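Local coordinates for actin-related protein 8 (Homo sapiens, PDB 4FO0) that binds ATP with low basal ATPase activity, does not polymerise, and is a proposed core component of the INO80 chromatin-remodelling complex, at residues W60-L66 with S281-R285; V253-S259 with C275-S281. All coordinates share one frame; numbering follows the deposited sequence.

Contact 1 (W60-L66 with S281-R285); sequences WLLREGL and SDVSR
R285 with the carbonyl of L61, and D282 with R63, join the start of helix 280-293 to the loop between strand 38-47 and helix 71-88, in a buried contact that combines a salt-bridge network with an arginine bonded to a backbone carbonyl. The case illustrates how a loop without regular secondary structure can be fixed through one peptide oxygen and a salt bridge. R285 NE donates to L61 O at 2.8 Å, practically straight at 177°, and the acceptor lies in the guanidinium plane; NH2 adds a weak second bond to the same oxygen. The chain reaches the loop because CG stands opposite the backbone N (chi1 178°) and the arm bends at chi3. Over one guanidinium face lies L66 CD1, 3.4 Å from R285 NE. R285 NH2 also meets D282 OD1 at 2.6 Å, while R63 NH1 reaches the same oxygen at 2.9 Å from the opposite face of the carboxylate. The shared anion probably offsets the nearness of the two arginines, whose guanidinium planes stand 77° apart. With an alanine here in place of R285, L61 O is likely to lose its straight donor and D282 one of its two cations, and a gap would probably open beside L66. Closer to the helix start, L61 CD2 packs against S281 CB at 3.7 Å, its other methyl turned to S284 CB. A water donates to W60 O and S281 OG and accepts a weak bond from R285 NH2; S281 OG itself donates to the carbonyl of D255. R63 NH1 has a further partner in A277 O, just ahead of the helix. Helix 306-319 packs against both segments: C309 touches W60 and L61, L310 touches W60, and Q313 bonds the hydroxyl of S284.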
loop_
_atom_site.group_PDB
_atom_site.type_symbol
_atom_site.label_atom_id
_atom_site.label_comp_id
_atom_site.label_asym_id
_atom_site.label_seq_id
_atom_site.Cartn_x
_atom_site.Cartn_y
_atom_site.Cartn_z
ATOM N N TRP A 60 1.316 -7.735 10.963
ATOM C CA TRP A 60 1.416 -6.537 10.153
ATOM C C TRP A 60 2.828 -6.360 9.562
ATOM O O TRP A 60 3.056 -6.637 8.377
ATOM C CB TRP A 60 1.028 -5.330 10.981
ATOM C CG TRP A 60 1.062 -4.061 10.214
ATOM C CD1 TRP A 60 1.311 -3.910 8.877
ATOM C CD2 TRP A 60 0.844 -2.749 10.738
ATOM N NE1 TRP A 60 1.267 -2.578 8.541
ATOM C CE2 TRP A 60 0.984 -1.844 9.664
ATOM C CE3 TRP A 60 0.544 -2.248 12.014
ATOM C CZ2 TRP A 60 0.832 -0.472 9.823
ATOM C CZ3 TRP A 60 0.393 -0.889 12.172
ATOM C CH2 TRP A 60 0.537 -0.013 11.082
ATOM N N LEU A 61 3.771 -5.901 10.384
ATOM C CA LEU A 61 5.157 -5.785 9.941
ATOM C C LEU A 61 5.894 -7.123 10.010
ATOM O O LEU A 61 6.986 -7.260 9.475
ATOM C CB LEU A 61 5.936 -4.730 10.733
ATOM C CG LEU A 61 5.478 -3.277 10.751
ATOM C CD1 LEU A 61 6.647 -2.418 11.196
ATOM C CD2 LEU A 61 4.936 -2.806 9.401
ATOM N N LEU A 62 5.326 -8.111 10.680
ATOM C CA LEU A 62 5.903 -9.445 10.581
ATOM C C LEU A 62 5.141 -10.269 9.551
ATOM O O LEU A 62 4.025 -9.913 9.149
ATOM C CB LEU A 62 5.920 -10.150 11.927
ATOM C CG LEU A 62 6.944 -9.655 12.938
ATOM C CD1 LEU A 62 7.092 -10.695 14.021
ATOM C CD2 LEU A 62 8.278 -9.404 12.266
ATOM N N ARG A 63 5.752 -11.366 9.119
ATOM C CA ARG A 63 5.181 -12.207 8.077
ATOM C C ARG A 63 5.904 -13.531 8.133
ATOM O O ARG A 63 6.958 -13.625 8.762
ATOM C CB ARG A 63 5.365 -11.554 6.698
ATOM C CG ARG A 63 6.808 -11.138 6.390
ATOM C CD ARG A 63 6.923 -10.460 5.037
ATOM N NE ARG A 63 6.425 -11.301 3.950
ATOM C CZ ARG A 63 6.282 -10.887 2.695
ATOM N NH1 ARG A 63 6.595 -9.645 2.368
ATOM N NH2 ARG A 63 5.824 -11.711 1.768
ATOM N N GLU A 64 5.347 -14.548 7.479
ATOM C CA GLU A 64 5.986 -15.862 7.412
ATOM C C GLU A 64 7.321 -15.836 6.673
ATOM O O GLU A 64 7.491 -15.112 5.695
ATOM C CB GLU A 64 5.084 -16.866 6.704
ATOM C CG GLU A 64 3.970 -17.447 7.537
ATOM C CD GLU A 64 3.006 -18.255 6.677
ATOM O OE1 GLU A 64 1.782 -18.210 6.939
ATOM O OE2 GLU A 64 3.477 -18.925 5.727
ATOM N N GLY A 65 8.256 -16.656 7.132
ATOM C CA GLY A 65 9.491 -16.870 6.406
ATOM C C GLY A 65 10.649 -15.956 6.778
ATOM O O GLY A 65 11.709 -16.045 6.168
ATOM N N LEU A 66 10.464 -15.084 7.768
ATOM C CA LEU A 66 11.535 -14.176 8.172
ATOM C C LEU A 66 12.615 -14.863 9.002
ATOM O O LEU A 66 13.719 -14.335 9.139
ATOM C CB LEU A 66 10.987 -12.986 8.952
ATOM C CG LEU A 66 10.210 -11.953 8.150
ATOM C CD1 LEU A 66 9.807 -10.830 9.076
ATOM C CD2 LEU A 66 11.035 -11.435 6.974
ATOM N N SER A 281 5.789 -1.816 4.119
ATOM C CA SER A 281 5.879 -2.383 5.452
ATOM C C SER A 281 7.189 -3.136 5.592
ATOM O O SER A 281 7.866 -3.024 6.614
ATOM C CB SER A 281 4.682 -3.301 5.756
ATOM O OG SER A 281 4.688 -4.447 4.912
ATOM N N ASP A 282 7.545 -3.893 4.558
ATOM C CA ASP A 282 8.841 -4.578 4.509
ATOM C C ASP A 282 10.018 -3.628 4.657
ATOM O O ASP A 282 10.971 -3.916 5.377
ATOM C CB ASP A 282 8.966 -5.371 3.222
ATOM C CG ASP A 282 7.810 -6.325 3.028
ATOM O OD1 ASP A 282 7.831 -7.400 3.672
ATOM O OD2 ASP A 282 6.883 -5.992 2.248
ATOM N N VAL A 283 9.946 -2.484 3.991
ATOM C CA VAL A 283 10.925 -1.432 4.217
ATOM C C VAL A 283 10.949 -0.960 5.670
ATOM O O VAL A 283 12.007 -0.710 6.235
ATOM C CB VAL A 283 10.625 -0.228 3.352
ATOM C CG1 VAL A 283 11.650 0.881 3.633
ATOM C CG2 VAL A 283 10.634 -0.633 1.909
ATOM N N SER A 284 9.773 -0.806 6.260
ATOM C CA SER A 284 9.688 -0.355 7.635
ATOM C C SER A 284 10.394 -1.344 8.561
ATOM O O SER A 284 11.071 -0.948 9.489
ATOM C CB SER A 284 8.229 -0.173 8.067
ATOM O OG SER A 284 7.677 0.993 7.478
ATOM N N ARG A 285 10.233 -2.634 8.307
ATOM C CA ARG A 285 10.784 -3.643 9.194
ATOM C C ARG A 285 12.295 -3.650 9.000
ATOM O O ARG A 285 13.067 -3.691 9.959
ATOM C CB ARG A 285 10.178 -5.008 8.870
ATOM C CG ARG A 285 10.716 -6.166 9.700
ATOM C CD ARG A 285 10.644 -7.483 8.905
ATOM N NE ARG A 285 9.408 -7.540 8.134
ATOM C CZ ARG A 285 9.315 -7.693 6.816
ATOM N NH1 ARG A 285 10.392 -7.839 6.049
ATOM N NH2 ARG A 285 8.112 -7.710 6.267
HETATM O O HOH W 1 5.434 -6.857 6.266
#

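Contact 2 (V253-S259 with C275-S281); sequences VGDQKTS and CLAYGGS. With ATP (adenosine-5'-triphosphate), chain C.
T258 has the largest area buried here, and it ties the hairpin strands 258-264 and 274-276 together at their ends. It forms an antiparallel hydrogen-bonded pair with L276: T258 N to L276 O and L276 N to T258 O both measure 2.8 Å. Its hydroxyl, lying beside the backbone N (chi1 -65°), reaches past L276 to donate to Y278 O at 2.8 Å, tilted from the carbonyl plane, while CG2 faces L276 CD1. C275 sits on the other face of the sheet, its SG 4.0 Å from K257 CD. Across the contact D255 works mainly through its carbonyl, which accepts from S281 N at 2.8 Å, on a lone pair, and from S281 OG, so two donors hold one buried oxygen. The ribose O3' lies against D255 OD1 in a very short contact of doubtful length; OD2 accepts from Q256 NE2, and Q256 OE1 accepts from R157 N. Such a turn, with glycine at G254, is the second phosphate-binding loop of the actin fold. The amides of Q256 and K257 both donate to ATP O3G, that of D255 donates to O3B, and K257 NZ reaches O1G at 2.7 Å. At G279 a side chain would clash with the loop. Beyond the hairpin, strand 247-253 continues the sheet beside 258-264, strand 375-377 flanks 274-276, and helix 480-489 covers T258, L276 and Y278.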
loop_
_atom_site.group_PDB
_atom_site.type_symbol
_atom_site.label_atom_id
_atom_site.label_comp_id
_atom_site.label_asym_id
_atom_site.label_seq_id
_atom_site.Cartn_x
_atom_site.Cartn_y
_atom_site.Cartn_z
ATOM N N VAL A 253 3.117 0.878 -5.601
ATOM C CA VAL A 253 3.782 0.380 -4.401
ATOM C C VAL A 253 2.934 0.695 -3.189
ATOM O O VAL A 253 2.783 1.861 -2.803
ATOM C CB VAL A 253 5.181 0.977 -4.186
ATOM C CG1 VAL A 253 5.948 0.112 -3.196
ATOM C CG2 VAL A 253 5.932 1.070 -5.494
ATOM N N GLY A 254 2.359 -0.341 -2.594
ATOM C CA GLY A 254 1.519 -0.145 -1.434
ATOM C C GLY A 254 2.267 -0.486 -0.171
ATOM O O GLY A 254 3.501 -0.508 -0.131
ATOM N N ASP A 255 1.517 -0.760 0.882
ATOM C CA ASP A 255 2.159 -1.090 2.126
ATOM C C ASP A 255 2.659 -2.526 2.094
ATOM O O ASP A 255 3.644 -2.853 2.734
ATOM C CB ASP A 255 1.221 -0.871 3.305
ATOM C CG ASP A 255 1.908 -1.114 4.636
ATOM O OD1 ASP A 255 2.984 -0.526 4.885
ATOM O OD2 ASP A 255 1.383 -1.918 5.422
ATOM N N GLN A 256 1.995 -3.378 1.327
ATOM C CA GLN A 256 2.335 -4.798 1.349
ATOM C C GLN A 256 2.491 -5.469 -0.006
ATOM O O GLN A 256 3.116 -6.518 -0.098
ATOM C CB GLN A 256 1.318 -5.555 2.185
ATOM C CG GLN A 256 1.563 -5.313 3.644
ATOM C CD GLN A 256 0.391 -5.642 4.467
ATOM O OE1 GLN A 256 -0.327 -6.615 4.205
ATOM N NE2 GLN A 256 0.146 -4.816 5.469
ATOM N N LYS A 257 1.920 -4.881 -1.052
ATOM C CA LYS A 257 2.032 -5.477 -2.374
ATOM C C LYS A 257 2.509 -4.435 -3.336
ATOM O O LYS A 257 2.247 -3.253 -3.142
ATOM C CB LYS A 257 0.700 -6.072 -2.840
ATOM C CG LYS A 257 -0.357 -5.059 -3.190
ATOM C CD LYS A 257 -0.283 -4.659 -4.657
ATOM C CE LYS A 257 -1.087 -3.392 -4.926
ATOM N NZ LYS A 257 -0.510 -2.211 -4.221
ATOM N N THR A 258 3.230 -4.877 -4.358
ATOM C CA THR A 258 3.657 -3.998 -5.439
ATOM C C THR A 258 3.174 -4.529 -6.778
ATOM O O THR A 258 3.486 -5.660 -7.129
ATOM C CB THR A 258 5.163 -3.921 -5.507
ATOM O OG1 THR A 258 5.649 -3.312 -4.310
ATOM C CG2 THR A 258 5.594 -3.105 -6.723
ATOM N N SER A 259 2.409 -3.717 -7.512
ATOM C CA SER A 259 1.913 -4.108 -8.824
ATOM C C SER A 259 2.710 -3.424 -9.902
ATOM O O SER A 259 3.043 -2.245 -9.782
ATOM C CB SER A 259 0.452 -3.709 -9.006
ATOM O OG SER A 259 -0.414 -4.442 -8.161
ATOM N N CYS A 275 2.667 -9.095 -9.874
ATOM C CA CYS A 275 2.469 -8.672 -8.511
ATOM C C CYS A 275 3.568 -9.219 -7.604
ATOM O O CYS A 275 3.844 -10.416 -7.581
ATOM C CB CYS A 275 1.075 -9.020 -7.997
ATOM S SG CYS A 275 0.681 -8.086 -6.486
ATOM N N LEU A 276 4.204 -8.314 -6.870
ATOM C CA LEU A 276 5.284 -8.679 -5.975
ATOM C C LEU A 276 4.767 -8.558 -4.558
ATOM O O LEU A 276 4.082 -7.585 -4.227
ATOM C CB LEU A 276 6.470 -7.745 -6.172
ATOM C CG LEU A 276 6.733 -7.429 -7.646
ATOM C CD1 LEU A 276 7.723 -6.275 -7.799
ATOM C CD2 LEU A 276 7.231 -8.677 -8.362
ATOM N N ALA A 277 5.101 -9.548 -3.736
ATOM C CA ALA A 277 4.638 -9.615 -2.359
ATOM C C ALA A 277 5.508 -8.839 -1.364
ATOM O O ALA A 277 5.935 -9.384 -0.346
ATOM C CB ALA A 277 4.520 -11.067 -1.914
ATOM N N TYR A 278 5.757 -7.569 -1.644
ATOM C CA TYR A 278 6.406 -6.723 -0.658
ATOM C C TYR A 278 6.061 -5.282 -0.964
ATOM O O TYR A 278 5.642 -4.982 -2.076
ATOM C CB TYR A 278 7.911 -6.933 -0.667
ATOM C CG TYR A 278 8.560 -6.554 -1.977
ATOM C CD1 TYR A 278 8.861 -7.522 -2.943
ATOM C CD2 TYR A 278 8.872 -5.234 -2.254
ATOM C CE1 TYR A 278 9.452 -7.182 -4.130
ATOM C CE2 TYR A 278 9.469 -4.875 -3.451
ATOM C CZ TYR A 278 9.755 -5.849 -4.387
ATOM O OH TYR A 278 10.347 -5.477 -5.575
ATOM N N GLY A 279 6.207 -4.415 0.039
ATOM C CA GLY A 279 5.896 -3.000 -0.089
ATOM C C GLY A 279 6.438 -2.189 1.081
ATOM O O GLY A 279 7.410 -2.583 1.730
ATOM N N GLY A 280 5.798 -1.060 1.368
ATOM C CA GLY A 280 6.275 -0.166 2.409
ATOM C C GLY A 280 6.572 -0.812 3.754
ATOM O O GLY A 280 7.496 -0.407 4.455
ATOM N N SER A 281 5.789 -1.816 4.119
ATOM C CA SER A 281 5.879 -2.383 5.452
ATOM C C SER A 281 7.189 -3.136 5.592
ATOM O O SER A 281 7.866 -3.024 6.614
ATOM C CB SER A 281 4.682 -3.301 5.756
ATOM O OG SER A 281 4.688 -4.447 4.912
HETATM P PG ATP C . -1.438 -2.363 -0.569
HETATM O O1G ATP C . -1.549 -1.522 -1.812
HETATM O O2G ATP C . -2.633 -3.237 -0.274
HETATM O O3G ATP C . -0.118 -3.081 -0.385
HETATM P PB ATP C . -2.226 0.119 0.721
HETATM O O1B ATP C . -2.761 0.147 2.127
HETATM O O2B ATP C . -3.072 0.448 -0.500
HETATM O O3B ATP C . -1.454 -1.288 0.617
HETATM P PA ATP C . -0.844 2.603 0.472
HETATM O O1A ATP C . -1.742 3.241 1.499
HETATM O O2A ATP C . -0.935 2.954 -0.992
HETATM O O3A ATP C . -0.898 1.021 0.693
HETATM O "O5'" ATP C . 0.657 2.873 0.941
HETATM C "C5'" ATP C . 0.978 2.587 2.293
HETATM C "C4'" ATP C . 2.478 2.645 2.445
HETATM O "O4'" ATP C . 2.897 3.945 2.057
HETATM C "C3'" ATP C . 2.935 2.450 3.881
HETATM O "O3'" ATP C . 3.986 1.478 3.923
HETATM C "C2'" ATP C . 3.459 3.805 4.288
HETATM O "O2'" ATP C . 4.533 3.730 5.214
HETATM C "C1'" ATP C . 3.929 4.332 2.956
HETATM N N9 ATP C . 4.150 5.785 3.015
HETATM C C8 ATP C . 3.214 6.723 3.215
HETATM N N7 ATP C . 3.770 7.957 3.222
HETATM C C5 ATP C . 5.085 7.808 3.021
HETATM C C6 ATP C . 6.246 8.706 2.929
HETATM N N6 ATP C . 6.071 10.047 3.049
HETATM N N1 ATP C . 7.463 8.139 2.718
HETATM C C2 ATP C . 7.632 6.808 2.600
HETATM N N3 ATP C . 6.609 5.931 2.686
HETATM C C4 ATP C . 5.339 6.366 2.889
#

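In the fold
The two contacts show how one helix start can serve a nucleotide loop and a distant loop at once. Their centres lie 11 Å apart, and S281 belongs to both: it faces L61 in contact 1 and D255 in contact 2. Two bonds probably join them directly: W60 NE1 to D255 OD2 at 3.2 Å, and the 2.8 Å link from R63 NH1 to A277 O. The first makes W60 a second-shell residue, consistent with steadying the carboxylate that meets the ribose. Contact 2 holds the phosphates itself; contact 1 meets the nucleotide through the shared S281, while the side chain of S284 stays about 5 Å from ATP. K257's side chain lies about 4 Å from the magnesium ion.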